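Local coordinates for tailspike protein (Acinetobacter phage vB_ApiP_P1, PDB 6E1R) that probably binds and cleaves the capsular polysaccharide of its Acinetobacter host as the trimeric tailspike of the phage particle, at residues Leu287-Ile293 and Ser313-Lys319; Val345-Thr351 and Ser369-Ser375. The contacts are given in a common frame with arbitrary orientation. Residue numbers count along the deposited sequence, not the author numbering.

Contact 1 (Leu287-Ile293 and Ser313-Lys319); sequences LCTEALI and STPYVIK
Ile-293, chi1 m and chi2 t, lies over Ile-318 (both chi t), with CB 4.0 Å from Ile-318 CG1, the two belonging to successive coils of a parallel beta-helix. The segments run parallel, Ile-293 paired with Ile-318 (CA to CA 4.5 Å); Ala-291 CA is also 4.5 Å from Tyr-316 CA, and Thr-289 is an extra residue before the corner. Both chains turn between these pairs, at Leu-292 (phi/psi -80/-38) and Val-317 (-83/-49). Four backbone bonds join them: Tyr-316 N to Glu-290 O, 3.2 Å; Leu-292 N to Tyr-316 O, 3.2 Å; Ile-293 N to Val-317 O, 3.0 Å; Lys-319 N to Ile-293 O, 2.7 Å. Ala-291 CB packs on Tyr-316 CB at 3.9 Å. Before the corner, a water O lies 3.2 Å from both Leu-287 O and Ser-313 O and can bridge them. Glu-290 forms its salt bridge with Lys-294. Ile-293 and Ile-318 turn inward to Phe-303 and Ile-301 of strand 301-304, while Tyr-316 and Lys-319 pack against strand 346-350.

Contact 2 (Val345-Thr351 and Ser369-Ser375); sequences VAIGKNT and SAVVESS
Two parallel segments stack in register, CA atoms 4.4 Å apart for Ala-346 and Ala-370, 4.6 Å for Gly-348 and Val-372, and 5.0 Å for Lys-349 and Glu-373. The chains turn together, at Ile-347 and Gly-348 on one coil and Val-371 (phi/psi -82/-51) on the next, the matched corners of a parallel beta-helix. Ala-370 N donates to Val-345 O at 2.7 Å, Ile-347 N to Ala-370 O at 3.3 Å, Gly-348 N to Val-371 O at 3.2 Å, Glu-373 N to Gly-348 O at 2.9 Å and Asn-350 N to Glu-373 O at 3.1 Å. Ala-346 CB lies 4.2 Å from Ala-370 CB and 3.8 Å from Glu-373 CB. Glu-373 extends with chi1 and chi2 t; Lys-349, chi2 p, bends so that NZ meets Glu-373 OE2 at 2.8 Å and Ser-374 O at 3.0 Å. The Asn-350 side chain bonds Tyr-358 and Pro-356. A salt bridge joins the coils through side chains where backbone bonds already pair them, its lysine also holding a main-chain carbonyl.

From the N terminus, residues 287-293 come first, and contact 1 closes one coil when the chain, having passed through strands 293-297, 301-304 and 306-309, returns at 313-319. The next coil runs through strand 331-338 to 345-351, and contact 2 closes the one after it at 369-375, by way of strands 357-361 and 364-367. The two loops are in series, neither nested nor crossed. Strands 316-320 and 346-350 are sheet neighbours, so the contacts touch directly: Pro-315 O lies 2.8 Å from Val-345 N and Ile-318 O 2.9 Å from Lys-349 N, probable hydrogen bonds. Together they stack four successive passes along one corner of the beta-helix.

Contact 1 (Leu287-Ile293 and Ser313-Lys319)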
ATOM      1  N   LEU A 287      -5.423   2.138  26.484  1.00 45.43           N
ATOM      2  CA  LEU A 287      -4.860   1.899  27.808  1.00 41.60           C
ATOM      3  C   LEU A 287      -4.576   0.417  28.003  1.00 38.59           C
ATOM      4  O   LEU A 287      -4.760  -0.133  29.093  1.00 40.74           O
ATOM      5  CB  LEU A 287      -5.798   2.411  28.899  1.00 42.17           C
ATOM      6  CG  LEU A 287      -6.072   3.915  28.908  1.00 45.06           C
ATOM      7  CD1 LEU A 287      -7.032   4.278  30.028  1.00 46.36           C
ATOM      8  CD2 LEU A 287      -4.771   4.692  29.038  1.00 46.50           C
ATOM      9  N   CYS A 288      -4.126  -0.252  26.944  1.00 30.55           N
ATOM     10  CA  CYS A 288      -3.859  -1.682  27.020  1.00 33.15           C
ATOM     11  C   CYS A 288      -2.689  -1.959  27.955  1.00 35.91           C
ATOM     12  O   CYS A 288      -1.739  -1.175  28.039  1.00 37.56           O
ATOM     13  CB  CYS A 288      -3.565  -2.239  25.630  1.00 39.53           C
ATOM     14  SG  CYS A 288      -4.909  -2.021  24.447  1.00 48.20           S
ATOM     15  N   THR A 289      -2.759  -3.087  28.664  1.00 34.52           N
ATOM     16  CA  THR A 289      -1.764  -3.370  29.691  1.00 41.59           C
ATOM     17  C   THR A 289      -0.503  -4.013  29.127  1.00 44.64           C
ATOM     18  O   THR A 289       0.570  -3.876  29.725  1.00 48.05           O
ATOM     19  CB  THR A 289      -2.357  -4.254  30.790  1.00 38.96           C
ATOM     20  OG1 THR A 289      -2.927  -5.436  30.216  1.00 40.75           O
ATOM     21  CG2 THR A 289      -3.430  -3.494  31.560  1.00 35.39           C
ATOM     22  N   GLU A 290      -0.599  -4.733  28.010  1.00 44.20           N
ATOM     23  CA  GLU A 290       0.562  -5.426  27.461  1.00 44.81           C
ATOM     24  C   GLU A 290       0.942  -4.890  26.089  1.00 41.47           C
ATOM     25  O   GLU A 290       2.069  -4.416  25.909  1.00 42.92           O
ATOM     26  CB  GLU A 290       0.305  -6.936  27.397  1.00 52.13           C
ATOM     27  CG  GLU A 290       0.046  -7.581  28.758  1.00 67.16           C
ATOM     28  CD  GLU A 290      -0.094  -9.081  28.652  1.00 78.21           C
ATOM     29  OE1 GLU A 290       0.445  -9.647  27.683  1.00 80.49           O
ATOM     30  OE2 GLU A 290      -0.757  -9.693  29.518  1.00 81.45           O
ATOM     31  N   ALA A 291       0.032  -4.937  25.121  1.00 42.37           N
ATOM     32  CA  ALA A 291       0.312  -4.454  23.779  1.00 39.43           C
ATOM     33  C   ALA A 291      -0.992  -4.039  23.116  1.00 44.35           C
ATOM     34  O   ALA A 291      -2.084  -4.310  23.619  1.00 46.24           O
ATOM     35  CB  ALA A 291       1.028  -5.517  22.943  1.00 39.10           C
ATOM     36  N   LEU A 292      -0.868  -3.351  21.979  1.00 37.51           N
ATOM     37  CA  LEU A 292      -2.051  -3.048  21.181  1.00 32.18           C
ATOM     38  C   LEU A 292      -2.467  -4.251  20.346  1.00 35.90           C
ATOM     39  O   LEU A 292      -3.664  -4.504  20.170  1.00 34.22           O
ATOM     40  CB  LEU A 292      -1.795  -1.838  20.284  1.00 29.33           C
ATOM     41  CG  LEU A 292      -1.452  -0.518  20.975  1.00 30.72           C
ATOM     42  CD1 LEU A 292      -1.313   0.588  19.946  1.00 25.01           C
ATOM     43  CD2 LEU A 292      -2.501  -0.161  22.015  1.00 31.27           C
ATOM     44  N   ILE A 293      -1.496  -4.999  19.826  1.00 35.16           N
ATOM     45  CA  ILE A 293      -1.745  -6.184  19.015  1.00 28.53           C
ATOM     46  C   ILE A 293      -0.881  -7.308  19.572  1.00 32.11           C
ATOM     47  O   ILE A 293       0.349  -7.275  19.438  1.00 35.27           O
ATOM     48  CB  ILE A 293      -1.439  -5.948  17.530  1.00 25.57           C
ATOM     49  CG1 ILE A 293      -2.270  -4.785  16.986  1.00 24.14           C
ATOM     50  CG2 ILE A 293      -1.698  -7.211  16.724  1.00 24.04           C
ATOM     51  CD1 ILE A 293      -1.940  -4.418  15.560  1.00 25.85           C
ATOM     52  N   SER A 313       0.480   4.379  28.263  1.00 37.89           N
ATOM     53  CA  SER A 313       0.515   3.328  29.271  1.00 37.33           C
ATOM     54  C   SER A 313       0.638   1.929  28.685  1.00 39.25           C
ATOM     55  O   SER A 313       0.687   0.959  29.447  1.00 40.72           O
ATOM     56  CB  SER A 313      -0.731   3.408  30.157  1.00 35.48           C
ATOM     57  OG  SER A 313      -0.851   4.697  30.733  1.00 40.33           O
ATOM     58  N   THR A 314       0.682   1.795  27.363  1.00 40.21           N
ATOM     59  CA  THR A 314       0.778   0.481  26.745  1.00 40.43           C
ATOM     60  C   THR A 314       2.240   0.161  26.467  1.00 43.35           C
ATOM     61  O   THR A 314       2.913   0.946  25.785  1.00 44.49           O
ATOM     62  CB  THR A 314      -0.024   0.428  25.458  1.00 38.73           C
ATOM     63  OG1 THR A 314      -1.380   0.799  25.730  1.00 41.47           O
ATOM     64  CG2 THR A 314      -0.006  -0.977  24.882  1.00 32.48           C
ATOM     65  N   PRO A 315       2.768  -0.960  26.968  1.00 42.16           N
ATOM     66  CA  PRO A 315       4.201  -1.246  26.763  1.00 34.40           C
ATOM     67  C   PRO A 315       4.596  -1.378  25.304  1.00 34.16           C
ATOM     68  O   PRO A 315       5.556  -0.731  24.864  1.00 36.38           O
ATOM     69  CB  PRO A 315       4.402  -2.555  27.538  1.00 32.86           C
ATOM     70  CG  PRO A 315       3.341  -2.537  28.580  1.00 41.36           C
ATOM     71  CD  PRO A 315       2.152  -1.889  27.926  1.00 44.36           C
ATOM     72  N   TYR A 316       3.888  -2.200  24.537  1.00 31.77           N
ATOM     73  CA  TYR A 316       4.270  -2.480  23.163  1.00 32.07           C
ATOM     74  C   TYR A 316       3.137  -2.118  22.213  1.00 36.98           C
ATOM     75  O   TYR A 316       1.965  -2.077  22.595  1.00 45.16           O
ATOM     76  CB  TYR A 316       4.642  -3.957  22.986  1.00 31.46           C
ATOM     77  CG  TYR A 316       5.594  -4.478  24.039  1.00 34.86           C
ATOM     78  CD1 TYR A 316       6.905  -4.024  24.110  1.00 38.02           C
ATOM     79  CD2 TYR A 316       5.184  -5.439  24.954  1.00 34.60           C
ATOM     80  CE1 TYR A 316       7.775  -4.505  25.071  1.00 39.94           C
ATOM     81  CE2 TYR A 316       6.046  -5.925  25.917  1.00 36.52           C
ATOM     82  CZ  TYR A 316       7.339  -5.455  25.971  1.00 39.88           C
ATOM     83  OH  TYR A 316       8.200  -5.938  26.930  1.00 42.63           O
ATOM     84  N   VAL A 317       3.503  -1.847  20.961  1.00 35.29           N
ATOM     85  CA  VAL A 317       2.498  -1.637  19.926  1.00 34.69           C
ATOM     86  C   VAL A 317       2.028  -2.973  19.366  1.00 33.23           C
ATOM     87  O   VAL A 317       0.825  -3.229  19.253  1.00 36.50           O
ATOM     88  CB  VAL A 317       3.044  -0.721  18.817  1.00 34.39           C
ATOM     89  CG1 VAL A 317       2.075  -0.669  17.648  1.00 30.23           C
ATOM     90  CG2 VAL A 317       3.298   0.674  19.363  1.00 38.46           C
ATOM     91  N   ILE A 318       2.968  -3.844  19.012  1.00 30.02           N
ATOM     92  CA  ILE A 318       2.654  -5.178  18.523  1.00 29.71           C
ATOM     93  C   ILE A 318       3.615  -6.164  19.174  1.00 34.47           C
ATOM     94  O   ILE A 318       4.810  -5.882  19.318  1.00 37.97           O
ATOM     95  CB  ILE A 318       2.721  -5.250  16.982  1.00 28.94           C
ATOM     96  CG1 ILE A 318       2.316  -6.641  16.489  1.00 33.89           C
ATOM     97  CG2 ILE A 318       4.108  -4.865  16.474  1.00 26.81           C
ATOM     98  CD1 ILE A 318       2.026  -6.701  15.006  1.00 37.69           C
ATOM     99  N   LYS A 319       3.085  -7.312  19.589  1.00 33.60           N
ATOM    100  CA  LYS A 319       3.861  -8.350  20.262  1.00 33.80           C
ATOM    101  C   LYS A 319       3.514  -9.694  19.637  1.00 38.65           C
ATOM    102  O   LYS A 319       2.388 -10.179  19.785  1.00 44.42           O
ATOM    103  CB  LYS A 319       3.583  -8.360  21.764  1.00 26.50           C
ATOM    104  CG  LYS A 319       4.333  -9.441  22.524  1.00 30.31           C
ATOM    105  CD  LYS A 319       4.048  -9.371  24.014  1.00 31.08           C
ATOM    106  CE  LYS A 319       4.818 -10.436  24.775  1.00 33.41           C
ATOM    107  NZ  LYS A 319       4.638 -10.307  26.248  1.00 36.23           N
TER
HETATM  108  O   HOH W   1      -2.058   0.006  30.884  1.00 37.59           O

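Contact 2 (Val345-Thr351 and Ser369-Ser375)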
ATOM      1  N   VAL A 345       7.422   1.063  26.007  1.00 40.91           N
ATOM      2  CA  VAL A 345       8.648   0.276  26.114  1.00 38.30           C
ATOM      3  C   VAL A 345       9.294   0.101  24.745  1.00 38.14           C
ATOM      4  O   VAL A 345      10.444   0.503  24.535  1.00 42.95           O
ATOM      5  CB  VAL A 345       8.371  -1.091  26.768  1.00 33.66           C
ATOM      6  CG1 VAL A 345       9.664  -1.874  26.926  1.00 34.34           C
ATOM      7  CG2 VAL A 345       7.693  -0.904  28.115  1.00 29.83           C
ATOM      8  N   ALA A 346       8.564  -0.497  23.805  1.00 38.91           N
ATOM      9  CA  ALA A 346       9.084  -0.723  22.464  1.00 35.81           C
ATOM     10  C   ALA A 346       7.915  -0.929  21.513  1.00 34.94           C
ATOM     11  O   ALA A 346       6.925  -1.565  21.876  1.00 34.81           O
ATOM     12  CB  ALA A 346      10.025  -1.933  22.423  1.00 31.35           C
ATOM     13  N   ILE A 347       8.036  -0.387  20.298  1.00 29.77           N
ATOM     14  CA  ILE A 347       6.966  -0.537  19.313  1.00 28.92           C
ATOM     15  C   ILE A 347       6.776  -2.006  18.957  1.00 30.09           C
ATOM     16  O   ILE A 347       5.670  -2.550  19.053  1.00 34.57           O
ATOM     17  CB  ILE A 347       7.257   0.317  18.066  1.00 28.29           C
ATOM     18  CG1 ILE A 347       7.286   1.802  18.431  1.00 25.08           C
ATOM     19  CG2 ILE A 347       6.223   0.050  16.984  1.00 31.09           C
ATOM     20  CD1 ILE A 347       7.673   2.705  17.281  1.00 29.96           C
ATOM     21  N   GLY A 348       7.852  -2.670  18.550  1.00 29.94           N
ATOM     22  CA  GLY A 348       7.778  -4.080  18.232  1.00 30.54           C
ATOM     23  C   GLY A 348       8.447  -4.943  19.280  1.00 34.87           C
ATOM     24  O   GLY A 348       9.637  -4.772  19.564  1.00 40.54           O
ATOM     25  N   LYS A 349       7.698  -5.874  19.862  1.00 33.86           N
ATOM     26  CA  LYS A 349       8.225  -6.803  20.852  1.00 37.07           C
ATOM     27  C   LYS A 349       8.236  -8.201  20.254  1.00 36.30           C
ATOM     28  O   LYS A 349       7.196  -8.702  19.816  1.00 34.81           O
ATOM     29  CB  LYS A 349       7.395  -6.778  22.135  1.00 31.80           C
ATOM     30  CG  LYS A 349       7.752  -7.882  23.122  1.00 32.43           C
ATOM     31  CD  LYS A 349       9.217  -7.826  23.530  1.00 40.27           C
ATOM     32  CE  LYS A 349       9.579  -8.994  24.437  1.00 42.02           C
ATOM     33  NZ  LYS A 349      11.027  -9.016  24.789  1.00 33.19           N
ATOM     34  N   ASN A 350       9.408  -8.825  20.244  1.00 31.21           N
ATOM     35  CA  ASN A 350       9.578 -10.171  19.724  1.00 37.27           C
ATOM     36  C   ASN A 350       9.741 -11.150  20.876  1.00 39.05           C
ATOM     37  O   ASN A 350      10.438 -10.862  21.854  1.00 39.19           O
ATOM     38  CB  ASN A 350      10.801 -10.252  18.808  1.00 38.17           C
ATOM     39  CG  ASN A 350      10.594  -9.532  17.495  1.00 38.48           C
ATOM     40  OD1 ASN A 350       9.631  -8.784  17.329  1.00 42.27           O
ATOM     41  ND2 ASN A 350      11.506  -9.750  16.552  1.00 32.31           N
ATOM     42  N   THR A 351       9.072 -12.297  20.770  1.00 41.71           N
ATOM     43  CA  THR A 351       9.292 -13.407  21.684  1.00 37.19           C
ATOM     44  C   THR A 351      10.051 -14.553  21.036  1.00 37.14           C
ATOM     45  O   THR A 351      10.509 -15.454  21.749  1.00 38.58           O
ATOM     46  CB  THR A 351       7.959 -13.917  22.246  1.00 36.52           C
ATOM     47  OG1 THR A 351       7.110 -14.336  21.169  1.00 39.97           O
ATOM     48  CG2 THR A 351       7.275 -12.812  23.034  1.00 33.85           C
ATOM     49  N   SER A 369       9.795   5.576  24.040  1.00 32.99           N
ATOM     50  CA  SER A 369      10.071   4.151  24.121  1.00 39.65           C
ATOM     51  C   SER A 369      11.210   3.815  23.168  1.00 37.62           C
ATOM     52  O   SER A 369      11.760   4.687  22.490  1.00 36.50           O
ATOM     53  CB  SER A 369       8.823   3.333  23.781  1.00 40.36           C
ATOM     54  OG  SER A 369       8.478   3.487  22.413  1.00 31.82           O
ATOM     55  N   ALA A 370      11.558   2.534  23.116  1.00 34.99           N
ATOM     56  CA  ALA A 370      12.485   2.043  22.112  1.00 35.62           C
ATOM     57  C   ALA A 370      11.728   1.718  20.828  1.00 36.02           C
ATOM     58  O   ALA A 370      10.496   1.714  20.785  1.00 39.08           O
ATOM     59  CB  ALA A 370      13.236   0.815  22.626  1.00 39.00           C
ATOM     60  N   VAL A 371      12.482   1.445  19.766  1.00 35.92           N
ATOM     61  CA  VAL A 371      11.858   1.111  18.491  1.00 35.93           C
ATOM     62  C   VAL A 371      11.459  -0.357  18.455  1.00 39.76           C
ATOM     63  O   VAL A 371      10.315  -0.696  18.131  1.00 41.44           O
ATOM     64  CB  VAL A 371      12.799   1.474  17.328  1.00 32.15           C
ATOM     65  CG1 VAL A 371      12.199   1.032  16.005  1.00 30.77           C
ATOM     66  CG2 VAL A 371      13.072   2.971  17.322  1.00 29.75           C
ATOM     67  N   VAL A 372      12.390  -1.252  18.792  1.00 39.07           N
ATOM     68  CA  VAL A 372      12.123  -2.684  18.837  1.00 37.42           C
ATOM     69  C   VAL A 372      12.793  -3.271  20.071  1.00 39.12           C
ATOM     70  O   VAL A 372      13.670  -2.660  20.684  1.00 39.23           O
ATOM     71  CB  VAL A 372      12.612  -3.422  17.568  1.00 33.84           C
ATOM     72  CG1 VAL A 372      11.816  -2.985  16.347  1.00 34.39           C
ATOM     73  CG2 VAL A 372      14.098  -3.186  17.357  1.00 34.69           C
ATOM     74  N   GLU A 373      12.362  -4.479  20.430  1.00 37.92           N
ATOM     75  CA  GLU A 373      12.968  -5.242  21.513  1.00 39.40           C
ATOM     76  C   GLU A 373      13.020  -6.705  21.108  1.00 39.13           C
ATOM     77  O   GLU A 373      11.994  -7.289  20.752  1.00 43.64           O
ATOM     78  CB  GLU A 373      12.191  -5.088  22.825  1.00 41.41           C
ATOM     79  CG  GLU A 373      12.790  -5.883  23.977  1.00 45.17           C
ATOM     80  CD  GLU A 373      12.017  -5.726  25.271  1.00 43.86           C
ATOM     81  OE1 GLU A 373      11.452  -4.637  25.502  1.00 42.87           O
ATOM     82  OE2 GLU A 373      11.974  -6.695  26.057  1.00 42.43           O
ATOM     83  N   SER A 374      14.213  -7.293  21.165  1.00 40.43           N
ATOM     84  CA  SER A 374      14.379  -8.674  20.746  1.00 38.04           C
ATOM     85  C   SER A 374      13.801  -9.623  21.794  1.00 34.89           C
ATOM     86  O   SER A 374      13.366  -9.216  22.875  1.00 33.72           O
ATOM     87  CB  SER A 374      15.856  -8.987  20.510  1.00 40.08           C
ATOM     88  OG  SER A 374      16.579  -8.970  21.728  1.00 38.44           O
ATOM     89  N   SER A 375      13.802 -10.914  21.455  1.00 33.03           N
ATOM     90  CA  SER A 375      13.326 -11.927  22.389  1.00 37.01           C
ATOM     91  C   SER A 375      14.201 -12.025  23.628  1.00 37.56           C
ATOM     92  O   SER A 375      13.729 -12.486  24.673  1.00 37.44           O
ATOM     93  CB  SER A 375      13.248 -13.285  21.693  1.00 32.62           C
ATOM     94  OG  SER A 375      14.488 -13.625  21.096  1.00 32.32           O
TER